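Local structure of carboxypeptidase 1 (Deinococcus radiodurans str. R1, 5GIV) at the interface of chains A and B. The protein removes amino acids one at a time from the C-terminus of peptides as a zinc-dependent M32 metallocarboxypeptidase, probably with broad specificity. Residues are numbered along the deposited sequence; one frame, centred on the assembly and turned at random. Chains: chain A/B, Carboxypeptidase 1.

Contact 1: the interface of chains A and B. Residues chain A 37-39, 46; chain B 229, 245, 247.
A:Phe37 and B:Arg229 make the close-packed half of this patch of the two-fold subunit interface, each hiding roughly 40 Å² against the other chain. The ring carbon A:Phe37 CD1 sits 3.4 Å from B:Arg229 CZ, directly over the centre of one guanidinium face. The ring and guanidinium planes are 51° apart, so the phenyl group presents its rim to that face instead of lying flat on it. Further back along the arginine, the methylene B:Arg229 CD comes within 3.3 Å of the backbone carbonyl oxygen A:Phe37 O. A bend at chi3 (-67°) turns the guanidinium end of B:Arg229 along the ring's CD1 side.

The neighbouring part is more polar, though A:Pro39 still packs closely. Strand 245-250 of chain B supplies B:Asp245, whose carboxylate is gripped side-on from its own strand by B:Arg247: NE meets OD1 at 2.7 Å and almost straight (174°), while NH2 takes the syn lone pair of OD2. This pairing holds the carboxylate in place and would probably balance its charge. A:Pro39 crosses the B:Asp245 side chain at about a right angle, with its CD 3.4 Å from B:Asp245 OD1, and the methyl A:Leu38 CD1 approaches B:Asp245 OD2.

The loose margin is at A:Arg46, from helix 43-62, which hides only 3 Å². Its salt bridge to B:Asp245 is long, and a water lies between the two groups. The water is 2.8 Å from A:Arg46 NH2; its link to the aspartate is so short that its exact position is doubtful. The direct separation, A:Arg46 NH2 to B:Asp245 OD2, is 3.8 Å.

Contact 2: the interface of chains A and B. Residues chain A 32-33, 37; chain B 32-33, 37, 231, 247.
The two phenyl rings of A:Phe37 and B:Phe37 meet near the two-fold axis, and with A:Trp32 they bury the most surface here (35, 24 and 21 Å²). The coordinates put the ring planes almost parallel but displaced, so that the rims overlap and the ring centres do not. CE2 of A:Phe37 is 3.6 Å from CE2 of B:Phe37, and A:Phe37 CZ is 3.7 Å from B:Phe37 CZ. Both residues have CG opposite the carbonyl carbon (chi1 -59°), which sends the two rings toward each other from opposite directions.

Indoles flank this pair symmetrically. A:Trp32 crosses B:Phe37 at about a right angle and brings its CH2 to 4.0 Å from B:Phe37 CD2; B:Trp32 does the same to A:Phe37. The six-membered end of the A:Trp32 indole also reaches the opposite helix 8-36, where CZ3 lies 3.5 Å from the carboxylate oxygen B:Asp33 OD1.

A two-pronged salt bridge borders the aromatic group. B:Arg247 meets A:Asp33 end-on, its NH1 lying 2.8 Å from A:Asp33 OD1 in a fairly straight hydrogen bond (164° at the hydrogen). The second prong runs from B:Arg247 NH2 to A:Asp33 OD2, at 2.9 Å. Guanidinium and carboxylate are nearly coplanar, and both oxygens are approached on their syn sides. NH1 also lies over the rim of one B:Trp32 face, which limits where the guanidinium can sit. An asparagine in place of A:Asp33 would probably leave B:Arg247 without its negative mate across the interface and lose one of the paired acceptors. The arginines are also likely to temper repulsion between A:Asp33 and B:Asp33, whose OD1 atoms are 6.5 Å apart.

If this assembly is the working dimer, the site gives it an aromatic centre fastened by symmetry-related salt bridges.

Contact 1: the interface of chains A and B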
ATOM      1  N   PHE A  37      -6.783  -1.847   1.103  1.00 17.96           N
ATOM      2  CA  PHE A  37      -6.969  -0.748   2.035  1.00 18.04           C
ATOM      3  C   PHE A  37      -7.602   0.505   1.442  1.00 18.06           C
ATOM      4  O   PHE A  37      -7.923   1.419   2.205  1.00 18.14           O
ATOM      5  CB  PHE A  37      -5.622  -0.390   2.680  1.00 18.06           C
ATOM      6  CG  PHE A  37      -5.001  -1.548   3.431  1.00 18.04           C
ATOM      7  CD1 PHE A  37      -5.600  -2.044   4.581  1.00 18.09           C
ATOM      8  CD2 PHE A  37      -3.840  -2.157   2.972  1.00 17.98           C
ATOM      9  CE1 PHE A  37      -5.045  -3.119   5.268  1.00 18.09           C
ATOM     10  CE2 PHE A  37      -3.283  -3.224   3.654  1.00 17.96           C
ATOM     11  CZ  PHE A  37      -3.881  -3.702   4.803  1.00 18.02           C
ATOM     12  N   LEU A  38      -7.811   0.573   0.138  1.00 21.05           N
ATOM     13  CA  LEU A  38      -8.374   1.764  -0.465  1.00 21.09           C
ATOM     14  C   LEU A  38      -9.713   2.104   0.180  1.00 21.13           C
ATOM     15  O   LEU A  38     -10.606   1.248   0.225  1.00 21.09           O
ATOM     16  CB  LEU A  38      -8.560   1.547  -1.958  1.00 21.04           C
ATOM     17  CG  LEU A  38      -8.999   2.780  -2.736  1.00 21.10           C
ATOM     18  CD1 LEU A  38      -7.864   3.813  -2.725  1.00 21.14           C
ATOM     19  CD2 LEU A  38      -9.428   2.412  -4.161  1.00 21.06           C
ATOM     20  N   PRO A  39      -9.886   3.308   0.713  1.00 23.04           N
ATOM     21  CA  PRO A  39     -11.190   3.688   1.271  1.00 23.06           C
ATOM     22  C   PRO A  39     -12.260   3.788   0.187  1.00 23.02           C
ATOM     23  O   PRO A  39     -11.978   4.009  -0.994  1.00 23.01           O
ATOM     24  CB  PRO A  39     -10.920   5.049   1.927  1.00 23.16           C
ATOM     25  CG  PRO A  39      -9.419   5.051   2.165  1.00 23.19           C
ATOM     26  CD  PRO A  39      -8.835   4.291   1.021  1.00 23.10           C
ATOM     27  N   ARG A  46      -8.336   6.508  -7.727  1.00 20.04           N
ATOM     28  CA  ARG A  46      -7.367   5.441  -7.893  1.00 19.95           C
ATOM     29  C   ARG A  46      -7.377   4.921  -9.325  1.00 19.90           C
ATOM     30  O   ARG A  46      -6.320   4.618  -9.888  1.00 19.85           O
ATOM     31  CB  ARG A  46      -7.643   4.316  -6.892  1.00 19.89           C
ATOM     32  CG  ARG A  46      -6.755   3.104  -7.079  1.00 19.79           C
ATOM     33  CD  ARG A  46      -5.257   3.439  -6.961  1.00 19.76           C
ATOM     34  NE  ARG A  46      -4.922   4.148  -5.731  1.00 19.82           N
ATOM     35  CZ  ARG A  46      -4.689   3.559  -4.557  1.00 19.81           C
ATOM     36  NH1 ARG A  46      -4.749   2.235  -4.447  1.00 19.75           N
ATOM     37  NH2 ARG A  46      -4.393   4.294  -3.490  1.00 19.87           N
TER
ATOM     38  N   ARG B 229      -8.218   6.133   6.340  1.00 18.28           N
ATOM     39  CA  ARG B 229      -8.107   4.988   7.244  1.00 18.24           C
ATOM     40  C   ARG B 229      -6.916   5.230   8.169  1.00 18.25           C
ATOM     41  O   ARG B 229      -6.126   6.155   7.959  1.00 18.28           O
ATOM     42  CB  ARG B 229      -7.930   3.661   6.486  1.00 18.16           C
ATOM     43  CG  ARG B 229      -6.725   3.618   5.543  1.00 18.12           C
ATOM     44  CD  ARG B 229      -6.449   2.198   4.998  1.00 18.05           C
ATOM     45  NE  ARG B 229      -6.019   1.302   6.066  1.00 18.02           N
ATOM     46  CZ  ARG B 229      -6.793   0.386   6.632  1.00 18.00           C
ATOM     47  NH1 ARG B 229      -8.042   0.223   6.224  1.00 18.00           N
ATOM     48  NH2 ARG B 229      -6.317  -0.362   7.611  1.00 17.98           N
ATOM     49  N   ASP B 245      -8.636  10.410  -0.119  1.00 23.38           N
ATOM     50  CA  ASP B 245      -7.818   9.347   0.488  1.00 23.31           C
ATOM     51  C   ASP B 245      -6.747  10.021   1.352  1.00 23.39           C
ATOM     52  O   ASP B 245      -5.606  10.245   0.938  1.00 23.39           O
ATOM     53  CB  ASP B 245      -7.191   8.457  -0.585  1.00 23.19           C
ATOM     54  CG  ASP B 245      -6.676   7.131  -0.040  1.00 23.09           C
ATOM     55  OD1 ASP B 245      -6.710   6.911   1.192  1.00 23.12           O
ATOM     56  OD2 ASP B 245      -6.223   6.311  -0.863  1.00 23.00           O
ATOM     57  N   ARG B 247      -4.892   9.416   4.752  1.00 21.29           N
ATOM     58  CA  ARG B 247      -4.644   8.346   5.710  1.00 21.26           C
ATOM     59  C   ARG B 247      -3.762   8.817   6.862  1.00 21.36           C
ATOM     60  O   ARG B 247      -2.868   9.650   6.686  1.00 21.42           O
ATOM     61  CB  ARG B 247      -3.975   7.151   5.026  1.00 21.12           C
ATOM     62  CG  ARG B 247      -4.685   6.725   3.774  1.00 21.04           C
ATOM     63  CD  ARG B 247      -4.274   5.356   3.313  1.00 20.92           C
ATOM     64  NE  ARG B 247      -4.909   5.040   2.039  1.00 20.85           N
ATOM     65  CZ  ARG B 247      -4.643   3.958   1.321  1.00 20.75           C
ATOM     66  NH1 ARG B 247      -3.754   3.076   1.769  1.00 20.70           N
ATOM     67  NH2 ARG B 247      -5.264   3.763   0.163  1.00 20.69           N
TER
HETATM   68  O   HOH W   1      -5.594   6.769  -3.155  1.00 18.15           O

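Contact 2: the interface of chains A and B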
ATOM      1  N   TRP A  32      -2.711  -3.643  -5.624  1.00 19.58           N
ATOM      2  CA  TRP A  32      -2.726  -4.333  -4.338  1.00 19.61           C
ATOM      3  C   TRP A  32      -3.421  -3.490  -3.279  1.00 19.69           C
ATOM      4  O   TRP A  32      -4.269  -3.989  -2.531  1.00 19.73           O
ATOM      5  CB  TRP A  32      -1.302  -4.679  -3.903  1.00 19.57           C
ATOM      6  CG  TRP A  32      -1.219  -5.182  -2.484  1.00 19.60           C
ATOM      7  CD1 TRP A  32      -1.324  -6.475  -2.058  1.00 19.59           C
ATOM      8  CD2 TRP A  32      -1.002  -4.389  -1.311  1.00 19.65           C
ATOM      9  NE1 TRP A  32      -1.178  -6.538  -0.689  1.00 19.64           N
ATOM     10  CE2 TRP A  32      -0.980  -5.269  -0.209  1.00 19.68           C
ATOM     11  CE3 TRP A  32      -0.821  -3.017  -1.087  1.00 19.70           C
ATOM     12  CZ2 TRP A  32      -0.798  -4.824   1.098  1.00 19.75           C
ATOM     13  CZ3 TRP A  32      -0.635  -2.575   0.211  1.00 19.75           C
ATOM     14  CH2 TRP A  32      -0.624  -3.476   1.289  1.00 19.78           C
ATOM     15  N   ASP A  33      -3.076  -2.201  -3.207  1.00 17.78           N
ATOM     16  CA  ASP A  33      -3.718  -1.321  -2.240  1.00 17.81           C
ATOM     17  C   ASP A  33      -5.200  -1.148  -2.546  1.00 17.82           C
ATOM     18  O   ASP A  33      -6.023  -1.060  -1.625  1.00 17.83           O
ATOM     19  CB  ASP A  33      -2.995   0.033  -2.223  1.00 17.87           C
ATOM     20  CG  ASP A  33      -3.667   1.052  -1.308  1.00 17.91           C
ATOM     21  OD1 ASP A  33      -3.486   0.970  -0.067  1.00 17.92           O
ATOM     22  OD2 ASP A  33      -4.383   1.929  -1.846  1.00 17.94           O
ATOM     23  N   PHE A  37      -6.783  -1.847   1.103  1.00 17.96           N
ATOM     24  CA  PHE A  37      -6.969  -0.748   2.035  1.00 18.04           C
ATOM     25  C   PHE A  37      -7.602   0.505   1.442  1.00 18.06           C
ATOM     26  O   PHE A  37      -7.923   1.419   2.205  1.00 18.14           O
ATOM     27  CB  PHE A  37      -5.622  -0.390   2.680  1.00 18.06           C
ATOM     28  CG  PHE A  37      -5.001  -1.548   3.431  1.00 18.04           C
ATOM     29  CD1 PHE A  37      -5.600  -2.044   4.581  1.00 18.09           C
ATOM     30  CD2 PHE A  37      -3.840  -2.157   2.972  1.00 17.98           C
ATOM     31  CE1 PHE A  37      -5.045  -3.119   5.268  1.00 18.09           C
ATOM     32  CE2 PHE A  37      -3.283  -3.224   3.654  1.00 17.96           C
ATOM     33  CZ  PHE A  37      -3.881  -3.702   4.803  1.00 18.02           C
TER
ATOM     34  N   TRP B  32       3.598   5.835   1.894  1.00 18.17           N
ATOM     35  CA  TRP B  32       2.711   5.273   2.908  1.00 18.15           C
ATOM     36  C   TRP B  32       2.951   3.775   3.061  1.00 18.09           C
ATOM     37  O   TRP B  32       3.093   3.260   4.179  1.00 18.07           O
ATOM     38  CB  TRP B  32       1.251   5.552   2.545  1.00 18.15           C
ATOM     39  CG  TRP B  32       0.260   4.853   3.435  1.00 18.12           C
ATOM     40  CD1 TRP B  32      -0.263   5.329   4.604  1.00 18.15           C
ATOM     41  CD2 TRP B  32      -0.328   3.559   3.233  1.00 18.06           C
ATOM     42  NE1 TRP B  32      -1.134   4.416   5.141  1.00 18.12           N
ATOM     43  CE2 TRP B  32      -1.201   3.324   4.316  1.00 18.06           C
ATOM     44  CE3 TRP B  32      -0.204   2.576   2.243  1.00 18.01           C
ATOM     45  CZ2 TRP B  32      -1.937   2.143   4.446  1.00 18.01           C
ATOM     46  CZ3 TRP B  32      -0.942   1.408   2.373  1.00 17.96           C
ATOM     47  CH2 TRP B  32      -1.801   1.204   3.467  1.00 17.96           C
ATOM     48  N   ASP B  33       3.011   3.058   1.936  1.00 20.57           N
ATOM     49  CA  ASP B  33       3.253   1.625   2.005  1.00 20.48           C
ATOM     50  C   ASP B  33       4.639   1.334   2.561  1.00 20.46           C
ATOM     51  O   ASP B  33       4.819   0.362   3.307  1.00 20.42           O
ATOM     52  CB  ASP B  33       3.079   1.002   0.616  1.00 20.38           C
ATOM     53  CG  ASP B  33       3.379  -0.477   0.601  1.00 20.28           C
ATOM     54  OD1 ASP B  33       2.518  -1.262   1.053  1.00 20.28           O
ATOM     55  OD2 ASP B  33       4.475  -0.848   0.136  1.00 20.21           O
ATOM     56  N   PHE B  37       3.714  -1.327   5.461  1.00 20.01           N
ATOM     57  CA  PHE B  37       3.643  -2.734   5.094  1.00 19.93           C
ATOM     58  C   PHE B  37       4.800  -3.244   4.243  1.00 19.82           C
ATOM     59  O   PHE B  37       4.889  -4.458   4.032  1.00 19.77           O
ATOM     60  CB  PHE B  37       2.321  -3.014   4.358  1.00 19.91           C
ATOM     61  CG  PHE B  37       1.102  -2.677   5.167  1.00 20.00           C
ATOM     62  CD1 PHE B  37       0.797  -3.397   6.314  1.00 20.06           C
ATOM     63  CD2 PHE B  37       0.249  -1.649   4.779  1.00 20.04           C
ATOM     64  CE1 PHE B  37      -0.328  -3.093   7.065  1.00 20.15           C
ATOM     65  CE2 PHE B  37      -0.875  -1.341   5.524  1.00 20.13           C
ATOM     66  CZ  PHE B  37      -1.162  -2.066   6.669  1.00 20.18           C
ATOM     67  N   ASP B 231      -3.634   3.138  10.361  1.00 25.00           N
ATOM     68  CA  ASP B 231      -2.813   1.945  10.522  1.00 24.93           C
ATOM     69  C   ASP B 231      -1.708   2.231  11.529  1.00 25.00           C
ATOM     70  O   ASP B 231      -1.494   3.371  11.942  1.00 25.11           O
ATOM     71  CB  ASP B 231      -2.188   1.500   9.185  1.00 24.80           C
ATOM     72  CG  ASP B 231      -3.233   1.167   8.128  1.00 24.74           C
ATOM     73  OD1 ASP B 231      -3.757   0.037   8.143  1.00 24.69           O
ATOM     74  OD2 ASP B 231      -3.533   2.030   7.277  1.00 24.72           O
ATOM     75  N   ARG B 247      -4.892   9.416   4.752  1.00 21.29           N
ATOM     76  CA  ARG B 247      -4.644   8.346   5.710  1.00 21.26           C
ATOM     77  C   ARG B 247      -3.762   8.817   6.862  1.00 21.36           C
ATOM     78  O   ARG B 247      -2.868   9.650   6.686  1.00 21.42           O
ATOM     79  CB  ARG B 247      -3.975   7.151   5.026  1.00 21.12           C
ATOM     80  CG  ARG B 247      -4.685   6.725   3.774  1.00 21.04           C
ATOM     81  CD  ARG B 247      -4.274   5.356   3.313  1.00 20.92           C
ATOM     82  NE  ARG B 247      -4.909   5.040   2.039  1.00 20.85           N
ATOM     83  CZ  ARG B 247      -4.643   3.958   1.321  1.00 20.75           C
ATOM     84  NH1 ARG B 247      -3.754   3.076   1.769  1.00 20.70           N
ATOM     85  NH2 ARG B 247      -5.264   3.763   0.163  1.00 20.69           N
TER

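The C-alpha centres of contact 1 and contact 2 are about 8 Å apart, and the patches share A:Phe37 and B:Arg247. Both use the chain just after helix 8-36 in chain A and strand 245-250 in chain B, so they read as one continuous surface, with contact 2 nearer the two-fold axis and contact 1 beside it. Symmetry repeats each with the chains exchanged. The centre of contact 1 lies about 22 Å from A:Glu267, and that of contact 2 about 15 Å from B:Glu267. That spacing suggests a role in assembly rather than direct catalysis, although an indirect influence cannot be judged from the structure alone.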